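Local coordinates for protein ketol-acid reductoisomerase (NAD(+)) (uncultured archaeon GZfos26G2, PDB 4XDY) that converts (S)-2-acetolactate to (R)-2,3-dihydroxy-isovalerate with magnesium and NADH, by alkyl migration and then reduction, in branched-chain amino-acid biosynthesis, at residues E194-E199 against K284-G289; E88-I93 against G113-F118; E164-A169 against I183-F188. All coordinates share one frame; numbering follows the deposited sequence. Where two conformers were deposited one is given.

Contact 1: residues E194-E199 against K284-G289. With MG (magnesium ion), chain C; MG (magnesium ion), chain D; HIO (N-hydroxy-N-isopropyloxamic acid), chain H.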
loop_
_atom_site.group_PDB
_atom_site.type_symbol
_atom_site.label_atom_id
_atom_site.label_comp_id
_atom_site.label_asym_id
_atom_site.label_seq_id
_atom_site.Cartn_x
_atom_site.Cartn_y
_atom_site.Cartn_z
ATOM N N GLU A 194 -4.295 13.425 -15.478
ATOM C CA GLU A 194 -4.594 12.780 -14.176
ATOM C C GLU A 194 -3.499 11.758 -13.868
ATOM O O GLU A 194 -3.095 11.595 -12.730
ATOM C CB GLU A 194 -5.977 12.163 -14.137
ATOM C CG GLU A 194 -6.226 10.980 -15.041
ATOM C CD GLU A 194 -5.691 9.680 -14.517
ATOM O OE1 GLU A 194 -5.526 8.744 -15.346
ATOM O OE2 GLU A 194 -5.540 9.527 -13.242
ATOM N N ASP A 195 -3.061 11.076 -14.921
ATOM C CA ASP A 195 -2.060 9.982 -14.787
ATOM C C ASP A 195 -0.713 10.547 -14.323
ATOM O O ASP A 195 -0.119 10.047 -13.390
ATOM C CB ASP A 195 -1.898 9.255 -16.103
ATOM C CG ASP A 195 -1.014 8.021 -15.956
ATOM O OD1 ASP A 195 -1.520 7.017 -15.416
ATOM O OD2 ASP A 195 0.186 8.159 -16.295
ATOM N N LEU A 196 -0.268 11.559 -15.014
ATOM C CA LEU A 196 0.968 12.253 -14.676
ATOM C C LEU A 196 0.896 12.812 -13.266
ATOM O O LEU A 196 1.783 12.570 -12.452
ATOM C CB LEU A 196 1.257 13.316 -15.671
ATOM C CG LEU A 196 1.699 12.896 -17.079
ATOM C CD1 LEU A 196 1.888 14.118 -17.934
ATOM C CD2 LEU A 196 3.013 12.115 -17.113
ATOM N N PHE A 197 -0.235 13.463 -12.950
ATOM C CA PHE A 197 -0.410 13.979 -11.593
ATOM C C PHE A 197 -0.327 12.903 -10.537
ATOM O O PHE A 197 0.383 13.053 -9.525
ATOM C CB PHE A 197 -1.783 14.687 -11.463
ATOM C CG PHE A 197 -2.074 15.110 -10.080
ATOM C CD1 PHE A 197 -1.493 16.252 -9.580
ATOM C CD2 PHE A 197 -2.854 14.353 -9.259
ATOM C CE1 PHE A 197 -1.780 16.662 -8.263
ATOM C CE2 PHE A 197 -3.088 14.710 -7.910
ATOM C CZ PHE A 197 -2.546 15.888 -7.419
ATOM N N GLY A 198 -1.061 11.827 -10.748
ATOM C CA GLY A 198 -1.173 10.746 -9.762
ATOM C C GLY A 198 0.192 10.113 -9.490
ATOM O O GLY A 198 0.566 9.900 -8.362
ATOM N N GLU A 199 0.946 9.794 -10.540
ATOM C CA GLU A 199 2.199 9.113 -10.326
ATOM C C GLU A 199 3.189 10.094 -9.626
ATOM O O GLU A 199 3.977 9.638 -8.777
ATOM C CB GLU A 199 2.758 8.513 -11.630
ATOM C CG GLU A 199 3.128 9.488 -12.684
ATOM C CD GLU A 199 3.072 8.953 -14.124
ATOM O OE1 GLU A 199 2.384 7.916 -14.401
ATOM O OE2 GLU A 199 3.783 9.545 -14.983
ATOM N N LYS A 284 -0.812 21.960 -12.536
ATOM C CA LYS A 284 -0.818 23.030 -13.568
ATOM C C LYS A 284 0.322 22.793 -14.560
ATOM O O LYS A 284 0.142 22.962 -15.780
ATOM C CB LYS A 284 -0.599 24.393 -12.901
ATOM C CG LYS A 284 -0.457 25.552 -13.885
ATOM C CD LYS A 284 -0.085 26.808 -13.066
ATOM C CE LYS A 284 0.003 28.084 -13.908
ATOM N NZ LYS A 284 -0.224 29.293 -13.050
ATOM N N ARG A 285 1.486 22.364 -14.066
ATOM C CA ARG A 285 2.589 22.098 -14.975
ATOM C C ARG A 285 2.377 20.879 -15.817
ATOM O O ARG A 285 2.930 20.753 -16.878
ATOM C CB ARG A 285 3.913 22.025 -14.229
ATOM C CG ARG A 285 4.250 23.323 -13.464
ATOM C CD ARG A 285 5.593 23.168 -12.742
ATOM N NE ARG A 285 6.624 23.552 -13.700
ATOM C CZ ARG A 285 7.432 22.749 -14.376
ATOM N NH1 ARG A 285 7.475 21.422 -14.197
ATOM N NH2 ARG A 285 8.259 23.339 -15.231
ATOM N N VAL A 286 1.575 19.943 -15.327
ATOM C CA VAL A 286 1.198 18.830 -16.148
ATOM C C VAL A 286 0.216 19.294 -17.279
ATOM O O VAL A 286 0.375 18.864 -18.433
ATOM C CB VAL A 286 0.531 17.793 -15.235
ATOM C CG1 VAL A 286 -0.441 16.906 -15.937
ATOM C CG2 VAL A 286 1.605 16.980 -14.537
ATOM N N GLU A 287 -0.810 20.065 -16.887
ATOM C CA GLU A 287 -1.880 20.471 -17.819
ATOM C C GLU A 287 -1.321 21.434 -18.901
ATOM O O GLU A 287 -1.897 21.469 -20.001
ATOM C CB GLU A 287 -3.021 21.087 -17.067
ATOM C CG GLU A 287 -3.787 20.038 -16.241
ATOM C CD GLU A 287 -4.945 20.616 -15.418
ATOM O OE1 GLU A 287 -4.873 21.787 -15.115
ATOM O OE2 GLU A 287 -5.927 19.924 -15.072
ATOM N N ASN A 288 -0.282 22.213 -18.600
ATOM C CA ASN A 288 0.122 23.322 -19.525
ATOM C C ASN A 288 1.337 23.004 -20.388
ATOM O O ASN A 288 1.794 23.830 -21.152
ATOM C CB ASN A 288 0.301 24.624 -18.741
ATOM C CG ASN A 288 1.576 24.641 -17.915
ATOM O OD1 ASN A 288 2.468 23.761 -17.984
ATOM N ND2 ASN A 288 1.684 25.696 -17.132
ATOM N N GLY A 289 1.812 21.763 -20.335
ATOM C CA GLY A 289 2.870 21.312 -21.175
ATOM C C GLY A 289 4.301 21.549 -20.610
ATOM O O GLY A 289 5.221 20.997 -21.139
HETATM MG MG MG C . 1.881 6.988 -16.148
HETATM MG MG MG D . -0.835 5.586 -14.184
HETATM C C1 HIO H . 3.168 4.670 -15.136
HETATM O O11 HIO H . 3.395 5.624 -15.927
HETATM O O12 HIO H . 3.900 3.659 -14.880
HETATM C C2 HIO H . 1.764 4.795 -14.542
HETATM O O2 HIO H . 0.959 5.573 -15.116
HETATM N N3 HIO H . 1.404 4.230 -13.404
HETATM O O3 HIO H . -0.020 4.103 -13.094
HETATM C C4 HIO H . 2.328 3.664 -12.469
HETATM C C41 HIO H . 2.010 4.215 -11.073
HETATM C C42 HIO H . 2.176 2.152 -12.589
HETATM O O HOH W 1 -0.262 7.130 -12.864
HETATM O O HOH W 2 3.065 8.376 -17.138
HETATM O O HOH W 3 1.322 6.070 -18.025
HETATM O O HOH W 4 -1.688 4.342 -15.777
HETATM O O HOH W 5 -2.772 5.504 -13.183
#
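Leu196 and Val286 join two helices through carbon alone, one turn of the first helix also carrying the metal ligands of the active site. CB of Leu196 lies 3.9 Å from Val286 CG2, and the second methyl, CG1, reaches both this CB and the CD1 branch of the leucine, so the fork of the valine sits against the root and one branch of its partner. Both methyls face the other helix because CG1 of Val286 stands roughly anti to its own backbone N (chi1 154°). No hydrogen bond crosses between the segments.

The metal-binding residues flank Leu196 in sequence. Asp195 spans the two magnesium ions, its OD2 2.1 Å from one and its OD1 2.0 Å from the other. Glu199, one helical turn on, adds OE1 to the first ion at 2.0 Å, while its OE2 accepts a hydrogen bond from water 2, itself a ligand of that ion. The CG of Glu199 is wedged between backbone N and carbonyl carbon (chi1 64°) and the chain then extends, which brings OE1 to 2.9 Å from Asp195 OD2, a closeness that the shared magnesium probably makes tolerable. Oxygen O2 of the inhibitor N-hydroxy-N-isopropyloxamic acid bridges both ions, and two or three waters complete six ligands around each.

Further out, Lys135 NZ is hydrogen-bonded to Asp195 OD1 and forms a salt bridge with Glu194, probably helping to fix the bridging carboxylate. Leu196 also packs on His112, the predicted active-site residue, and on Phe118. In the knotted, all-helical C-terminal domain, helix 188-203 thus lies between the metal site and helix 273-287, where Phe197 meets Met279 and Leu283, while Thr258 and Ala259 of the second subunit pack on Leu196 and Glu199.

Contact 2: residues E88-I93 against G113-F118. With NAI (1,4-dihydronicotinamide adenine dinucleotide), chain E.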
loop_
_atom_site.group_PDB
_atom_site.type_symbol
_atom_site.label_atom_id
_atom_site.label_comp_id
_atom_site.label_asym_id
_atom_site.label_seq_id
_atom_site.Cartn_x
_atom_site.Cartn_y
_atom_site.Cartn_z
ATOM N N GLU A 88 9.030 7.922 -24.143
ATOM C CA GLU A 88 10.067 8.834 -24.674
ATOM C C GLU A 88 10.634 8.378 -26.015
ATOM O O GLU A 88 11.084 9.226 -26.773
ATOM C CB GLU A 88 11.221 9.026 -23.611
ATOM C CG GLU A 88 12.012 7.751 -23.226
ATOM C CD GLU A 88 11.450 6.828 -22.192
ATOM O OE1 GLU A 88 10.244 6.939 -21.882
ATOM O OE2 GLU A 88 12.174 5.930 -21.698
ATOM N N VAL A 89 10.499 7.087 -26.322
ATOM C CA VAL A 89 11.005 6.552 -27.591
ATOM C C VAL A 89 9.904 6.363 -28.643
ATOM O O VAL A 89 10.209 6.195 -29.833
ATOM C CB VAL A 89 11.795 5.249 -27.486
ATOM C CG1 VAL A 89 13.070 5.498 -26.632
ATOM C CG2 VAL A 89 11.004 4.098 -26.954
ATOM N N GLN A 90 8.635 6.474 -28.225
ATOM C CA GLN A 90 7.554 6.237 -29.223
ATOM C C GLN A 90 7.643 7.132 -30.424
ATOM O O GLN A 90 7.399 6.632 -31.532
ATOM C CB GLN A 90 6.215 6.357 -28.579
ATOM C CG GLN A 90 5.934 5.340 -27.511
ATOM C CD GLN A 90 4.530 5.493 -26.914
ATOM O OE1 GLN A 90 3.734 6.328 -27.353
ATOM N NE2 GLN A 90 4.271 4.735 -25.815
ATOM N N PRO A 91 7.908 8.441 -30.295
ATOM C CA PRO A 91 7.809 9.269 -31.502
ATOM C C PRO A 91 8.752 8.810 -32.639
ATOM O O PRO A 91 8.276 8.634 -33.817
ATOM C CB PRO A 91 8.121 10.681 -31.011
ATOM C CG PRO A 91 7.719 10.646 -29.544
ATOM C CD PRO A 91 8.128 9.286 -29.105
ATOM N N ALA A 92 10.015 8.517 -32.313
ATOM C CA ALA A 92 10.979 8.120 -33.367
ATOM C C ALA A 92 10.620 6.741 -33.943
ATOM O O ALA A 92 10.725 6.584 -35.135
ATOM C CB ALA A 92 12.415 8.098 -32.848
ATOM N N ILE A 93 10.235 5.763 -33.095
ATOM C CA ILE A 93 9.924 4.453 -33.525
ATOM C C ILE A 93 8.622 4.498 -34.374
ATOM O O ILE A 93 8.513 3.867 -35.429
ATOM C CB ILE A 93 9.813 3.485 -32.338
ATOM C CG1 ILE A 93 11.222 3.298 -31.735
ATOM C CG2 ILE A 93 9.334 2.163 -32.836
ATOM C CD1 ILE A 93 11.242 2.477 -30.505
ATOM N N GLY A 113 -1.940 8.637 -22.683
ATOM C CA GLY A 113 -2.197 9.712 -23.668
ATOM C C GLY A 113 -1.092 10.683 -24.054
ATOM O O GLY A 113 -1.304 11.526 -24.958
ATOM N N PHE A 114 0.076 10.560 -23.351
ATOM C CA PHE A 114 1.157 11.583 -23.392
ATOM C C PHE A 114 1.450 12.000 -24.847
ATOM O O PHE A 114 1.351 13.189 -25.203
ATOM C CB PHE A 114 2.414 11.044 -22.691
ATOM C CG PHE A 114 3.526 12.013 -22.543
ATOM C CD1 PHE A 114 4.442 12.253 -23.582
ATOM C CD2 PHE A 114 3.724 12.700 -21.345
ATOM C CE1 PHE A 114 5.485 13.151 -23.434
ATOM C CE2 PHE A 114 4.780 13.606 -21.208
ATOM C CZ PHE A 114 5.649 13.819 -22.249
ATOM N N ASN A 115 1.817 11.021 -25.681
ATOM C CA ASN A 115 2.349 11.382 -27.008
ATOM C C ASN A 115 1.335 11.976 -27.936
ATOM O O ASN A 115 1.667 12.874 -28.758
ATOM C CB ASN A 115 3.096 10.227 -27.611
ATOM C CG ASN A 115 4.503 10.059 -26.987
ATOM O OD1 ASN A 115 5.215 11.058 -26.810
ATOM N ND2 ASN A 115 4.860 8.884 -26.610
ATOM N N ILE A 116 0.112 11.492 -27.828
ATOM C CA ILE A 116 -0.999 12.090 -28.612
ATOM C C ILE A 116 -1.412 13.448 -28.045
ATOM O O ILE A 116 -1.502 14.452 -28.760
ATOM C CB ILE A 116 -2.213 11.126 -28.720
ATOM C CG1 ILE A 116 -1.891 9.913 -29.596
ATOM C CG2 ILE A 116 -3.462 11.890 -29.111
ATOM C CD1 ILE A 116 -1.661 10.296 -31.055
ATOM N N CYS A 117 -1.579 13.501 -26.721
ATOM C CA CYS A 117 -1.957 14.739 -26.042
ATOM C C CYS A 117 -0.999 15.902 -26.326
ATOM O O CYS A 117 -1.447 17.027 -26.610
ATOM C CB CYS A 117 -1.958 14.484 -24.514
ATOM S SG CYS A 117 -2.333 15.939 -23.513
ATOM N N PHE A 118 0.305 15.659 -26.179
ATOM C CA PHE A 118 1.303 16.685 -26.377
ATOM C C PHE A 118 1.751 16.795 -27.790
ATOM O O PHE A 118 2.706 17.532 -28.089
ATOM C CB PHE A 118 2.433 16.563 -25.350
ATOM C CG PHE A 118 1.953 16.701 -23.923
ATOM C CD1 PHE A 118 1.395 17.887 -23.494
ATOM C CD2 PHE A 118 2.068 15.640 -23.032
ATOM C CE1 PHE A 118 0.945 18.053 -22.189
ATOM C CE2 PHE A 118 1.608 15.788 -21.720
ATOM C CZ PHE A 118 1.048 16.992 -21.300
HETATM P PA NAI E . 8.857 -0.476 -20.985
HETATM O O1A NAI E . 9.788 0.627 -20.460
HETATM O O2A NAI E . 8.622 -1.680 -20.183
HETATM O O5B NAI E . 9.324 -0.728 -22.507
HETATM C C5B NAI E . 8.724 -1.807 -23.280
HETATM C C4B NAI E . 9.847 -2.502 -24.109
HETATM O O4B NAI E . 10.269 -1.527 -25.056
HETATM C C3B NAI E . 11.145 -2.932 -23.376
HETATM O O3B NAI E . 10.862 -4.139 -22.666
HETATM C C2B NAI E . 12.136 -3.034 -24.516
HETATM O O2B NAI E . 12.065 -4.355 -25.056
HETATM C C1B NAI E . 11.563 -1.995 -25.514
HETATM N N9A NAI E . 12.439 -0.841 -25.627
HETATM C C8A NAI E . 12.981 -0.171 -24.524
HETATM N N7A NAI E . 13.738 0.829 -24.957
HETATM C C5A NAI E . 13.713 0.783 -26.315
HETATM C C6A NAI E . 14.342 1.542 -27.380
HETATM N N6A NAI E . 15.172 2.563 -27.124
HETATM N N1A NAI E . 14.056 1.253 -28.677
HETATM C C2A NAI E . 13.246 0.218 -28.984
HETATM N N3A NAI E . 12.626 -0.535 -28.092
HETATM C C4A NAI E . 12.837 -0.306 -26.744
HETATM O O3 NAI E . 7.375 0.280 -21.284
HETATM P PN NAI E . 6.151 0.335 -20.158
HETATM O O1N NAI E . 6.668 0.908 -18.853
HETATM O O2N NAI E . 5.536 -1.001 -20.167
HETATM O O5D NAI E . 5.350 1.516 -20.843
HETATM C C5D NAI E . 4.542 1.222 -22.032
HETATM C C4D NAI E . 3.379 2.267 -22.195
HETATM O O4D NAI E . 2.475 1.924 -21.126
HETATM C C3D NAI E . 3.746 3.719 -21.956
HETATM O O3D NAI E . 2.947 4.569 -22.787
HETATM C C2D NAI E . 3.420 3.995 -20.469
HETATM O O2D NAI E . 3.190 5.355 -20.108
HETATM C C1D NAI E . 2.192 3.124 -20.309
HETATM N N1N NAI E . 1.826 2.645 -18.972
HETATM C C2N NAI E . 2.741 1.951 -18.264
HETATM C C3N NAI E . 2.448 1.463 -17.040
HETATM C C7N NAI E . 3.407 0.643 -16.365
HETATM O O7N NAI E . 4.662 0.611 -16.556
HETATM N N7N NAI E . 2.858 -0.305 -15.647
HETATM C C4N NAI E . 1.117 1.686 -16.513
HETATM C C5N NAI E . 0.139 2.230 -17.405
HETATM C C6N NAI E . 0.550 2.723 -18.604
#
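Asn115 ND2 is held by two acceptors: the side-chain OE1 of Gln90, 2.9 Å away, and the backbone O of Asp87. The bond ties together two loop-to-helix junctions of the Rossmann domain, the start of helix 90-98 after strand 80-83 and the short helix 114-117 after strand 107-110, neighbouring parallel strands whose ends line the dinucleotide site.

The bond to Gln90 is fairly straight at hydrogen (158°), and the acceptor lies close to the amide plane of Asn115, as a good N-H donor requires. From the glutamine's side the approach is less regular. ND2 stands well above the carbonyl plane of Gln90, and the two amide planes are turned 59° against each other. ND2 also lies 3.5 Å from Gln90 CB, so the amide nitrogen settles over the inner part of the glutamine chain as well as its oxygen. On the other branch of Asn115, OD1 faces the ring of Pro91, whose CG is 3.7 Å away; this is a packing contact, and Arg120 lies against both residues.

The amide of Gln90 works as a relay. Its CG stands anti to the carbonyl carbon (chi1 -63°) and the chain runs extended, carrying NE2 to the nicotinamide-side ribose. There NE2 gives a weak hydrogen bond to O3D of NADH and also a hydrogen bond to Leu85 O. With OE1 engaged by Asn115, the amide is probably held against flipping, consistent with Asn115 acting as a second-shell residue orienting a cofactor-binding one. The same segment reaches the adenine end too: Val89 CG1 lies 3.6 Å from the amino nitrogen N6A, and the terminal methyl CD1 of Ile93 comes to 3.4 Å from C2A of the adenine ring.

Contact 3: residues E164-A169 against I183-F188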
loop_
_atom_site.group_PDB
_atom_site.type_symbol
_atom_site.label_atom_id
_atom_site.label_comp_id
_atom_site.label_asym_id
_atom_site.label_seq_id
_atom_site.Cartn_x
_atom_site.Cartn_y
_atom_site.Cartn_z
ATOM N N GLU A 164 -15.708 2.260 -35.665
ATOM C CA GLU A 164 -15.645 1.198 -34.707
ATOM C C GLU A 164 -14.514 1.435 -33.623
ATOM O O GLU A 164 -14.267 0.522 -32.820
ATOM C CB GLU A 164 -15.277 -0.080 -35.408
ATOM C CG GLU A 164 -16.386 -0.528 -36.398
ATOM C CD GLU A 164 -16.081 -1.867 -37.072
ATOM O OE1 GLU A 164 -14.928 -2.207 -37.309
ATOM O OE2 GLU A 164 -17.046 -2.617 -37.369
ATOM N N ALA A 165 -13.964 2.638 -33.578
ATOM C CA ALA A 165 -12.824 2.897 -32.649
ATOM C C ALA A 165 -13.198 2.617 -31.211
ATOM O O ALA A 165 -12.491 1.871 -30.493
ATOM C CB ALA A 165 -12.397 4.313 -32.812
ATOM N N ARG A 166 -14.344 3.134 -30.791
ATOM C CA ARG A 166 -14.784 2.956 -29.411
ATOM C C ARG A 166 -15.052 1.501 -29.096
ATOM O O ARG A 166 -14.760 0.984 -28.024
ATOM C CB ARG A 166 -16.008 3.857 -29.098
ATOM C CG ARG A 166 -16.683 3.589 -27.743
ATOM C CD ARG A 166 -17.816 4.666 -27.478
ATOM N NE ARG A 166 -18.467 4.537 -26.168
ATOM C CZ ARG A 166 -19.431 3.692 -25.861
ATOM N NH1 ARG A 166 -19.985 2.914 -26.782
ATOM N NH2 ARG A 166 -19.876 3.676 -24.595
ATOM N N GLU A 167 -15.754 0.835 -30.003
ATOM C CA GLU A 167 -16.095 -0.534 -29.802
ATOM C C GLU A 167 -14.846 -1.432 -29.599
ATOM O O GLU A 167 -14.815 -2.294 -28.736
ATOM C CB GLU A 167 -16.900 -1.069 -31.029
ATOM C CG GLU A 167 -17.482 -2.407 -30.705
ATOM C CD GLU A 167 -18.342 -2.980 -31.866
ATOM O OE1 GLU A 167 -18.405 -2.342 -32.930
ATOM O OE2 GLU A 167 -18.803 -4.115 -31.650
ATOM N N VAL A 168 -13.838 -1.199 -30.421
ATOM C CA VAL A 168 -12.556 -1.922 -30.358
ATOM C C VAL A 168 -11.845 -1.634 -29.031
ATOM O O VAL A 168 -11.465 -2.569 -28.343
ATOM C CB VAL A 168 -11.657 -1.540 -31.516
ATOM C CG1 VAL A 168 -10.253 -2.122 -31.322
ATOM C CG2 VAL A 168 -12.305 -2.043 -32.805
ATOM N N ALA A 169 -11.766 -0.366 -28.674
ATOM C CA ALA A 169 -11.094 0.038 -27.381
ATOM C C ALA A 169 -11.790 -0.603 -26.209
ATOM O O ALA A 169 -11.186 -1.300 -25.391
ATOM C CB ALA A 169 -10.983 1.560 -27.288
ATOM N N ILE A 183 -14.371 0.527 -15.985
ATOM C CA ILE A 183 -13.812 1.392 -17.042
ATOM C C ILE A 183 -14.549 2.733 -17.013
ATOM O O ILE A 183 -15.823 2.848 -16.858
ATOM C CB ILE A 183 -13.993 0.713 -18.444
ATOM C CG1 ILE A 183 -13.169 -0.550 -18.488
ATOM C CG2 ILE A 183 -13.808 1.614 -19.628
ATOM C CD1 ILE A 183 -11.705 -0.318 -18.461
ATOM N N LEU A 184 -13.769 3.786 -17.122
ATOM C CA LEU A 184 -14.260 5.148 -17.308
ATOM C C LEU A 184 -13.885 5.640 -18.669
ATOM O O LEU A 184 -12.703 5.528 -19.105
ATOM C CB LEU A 184 -13.610 6.110 -16.286
ATOM C CG LEU A 184 -13.766 5.650 -14.842
ATOM C CD1 LEU A 184 -13.007 6.657 -13.975
ATOM C CD2 LEU A 184 -15.241 5.567 -14.462
ATOM N N GLU A 185 -14.867 6.229 -19.378
ATOM C CA GLU A 185 -14.553 6.932 -20.603
ATOM C C GLU A 185 -14.122 8.318 -20.400
ATOM O O GLU A 185 -14.660 9.030 -19.490
ATOM C CB GLU A 185 -15.780 6.911 -21.530
ATOM C CG GLU A 185 -16.213 5.504 -21.872
ATOM C CD GLU A 185 -17.202 5.480 -23.050
ATOM O OE1 GLU A 185 -16.782 5.590 -24.228
ATOM O OE2 GLU A 185 -18.398 5.408 -22.754
ATOM N N CYS A 186 -13.143 8.756 -21.213
ATOM C CA CYS A 186 -12.522 10.057 -20.985
ATOM C C CYS A 186 -11.827 10.485 -22.253
ATOM O O CYS A 186 -11.937 9.809 -23.306
ATOM C CB CYS A 186 -11.557 10.002 -19.788
ATOM S SG CYS A 186 -10.064 9.016 -20.186
ATOM N N THR A 187 -11.186 11.616 -22.249
ATOM C CA THR A 187 -10.429 12.057 -23.394
ATOM C C THR A 187 -8.944 11.683 -23.218
ATOM O O THR A 187 -8.490 11.371 -22.093
ATOM C CB THR A 187 -10.457 13.586 -23.610
ATOM O OG1 THR A 187 -9.862 14.270 -22.490
ATOM C CG2 THR A 187 -11.927 14.102 -23.788
ATOM N N PHE A 188 -8.190 11.753 -24.300
ATOM C CA PHE A 188 -6.754 11.471 -24.267
ATOM C C PHE A 188 -6.066 12.488 -23.279
ATOM O O PHE A 188 -5.187 12.092 -22.509
ATOM C CB PHE A 188 -6.169 11.669 -25.620
ATOM C CG PHE A 188 -5.912 10.387 -26.351
ATOM C CD1 PHE A 188 -6.953 9.692 -26.940
ATOM C CD2 PHE A 188 -4.606 9.828 -26.437
ATOM C CE1 PHE A 188 -6.699 8.514 -27.664
ATOM C CE2 PHE A 188 -4.352 8.697 -27.179
ATOM C CZ PHE A 188 -5.435 8.011 -27.758
#
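Arg166 and Glu185 grip each other by two hydrogen bonds that together form a salt bridge, and this one pair makes the whole of the contact. NE of Arg166 donates to Glu185 OE1 at 2.8 Å, and NH2 donates to OE2 at 2.9 Å. The guanidinium is thus used side-on, one nitrogen for each carboxylate oxygen. OE2 sits at its edge, in plane, and the NH2 bond is nearly linear (170°), whereas the NE bond is more bent. The match is not flat, since the two planes are turned 42° apart: NE meets OE1 on its syn side, but NH2 comes to OE2 from above the carboxylate plane.

Close fitting is confined to these polar ends. The backbones stay well apart, Arg166 CA and Glu185 CA being 9.7 Å from each other, and an arginine extended as far as NE, with CG anti to its backbone nitrogen (chi1 171°), spans the gap. Arg166 lies on the solvent side and touches a crystal neighbour, so its exact pose may owe something to the lattice. Beneath, and outside this pairing, Ile183 packs on Leu170 and Thr173 of helix 165-175, and Ala165 and Ala169 lie against strands 128-134 and 153-157.

The pair ties the helix of a beta-alpha-beta crossover, strand 153-157 to helix 165-175 to strand 183-185, to its own closing strand at the margin of the Rossmann domain. Were Glu185 an alanine, the Arg166 guanidinium would probably lose its anionic mate and be free to swing into solvent. Because the bridge lies at the surface, water probably competes for both charges, so the paired, directional bonds are likely to matter chiefly for how helix and strand face each other.

In the fold
The three contacts form a chain of neighbours, contact 2 touching both others. Contacts 1 and 2, with centres 15 Å apart, meet directly: Leu196 CD1 packs on Phe114 CD2 at 4.1 Å, and Val286 O approaches Phe118 CZ at 3.5 Å, so the two helices of contact 1 both pack on phenylalanines of segment 113-118. Contact 2 also reaches contact 3, with Ile116 CB 3.6 Å from Phe188 CD2. Contacts 1 and 3 do not touch, yet strand 183-185 is followed in the chain by helix 188-203, which bears Asp195 and Glu199. The side chain of Gln90 lies about 10 Å from the nearest magnesium ion, whereas the salt bridge of contact 3 lies away from the catalytic machinery.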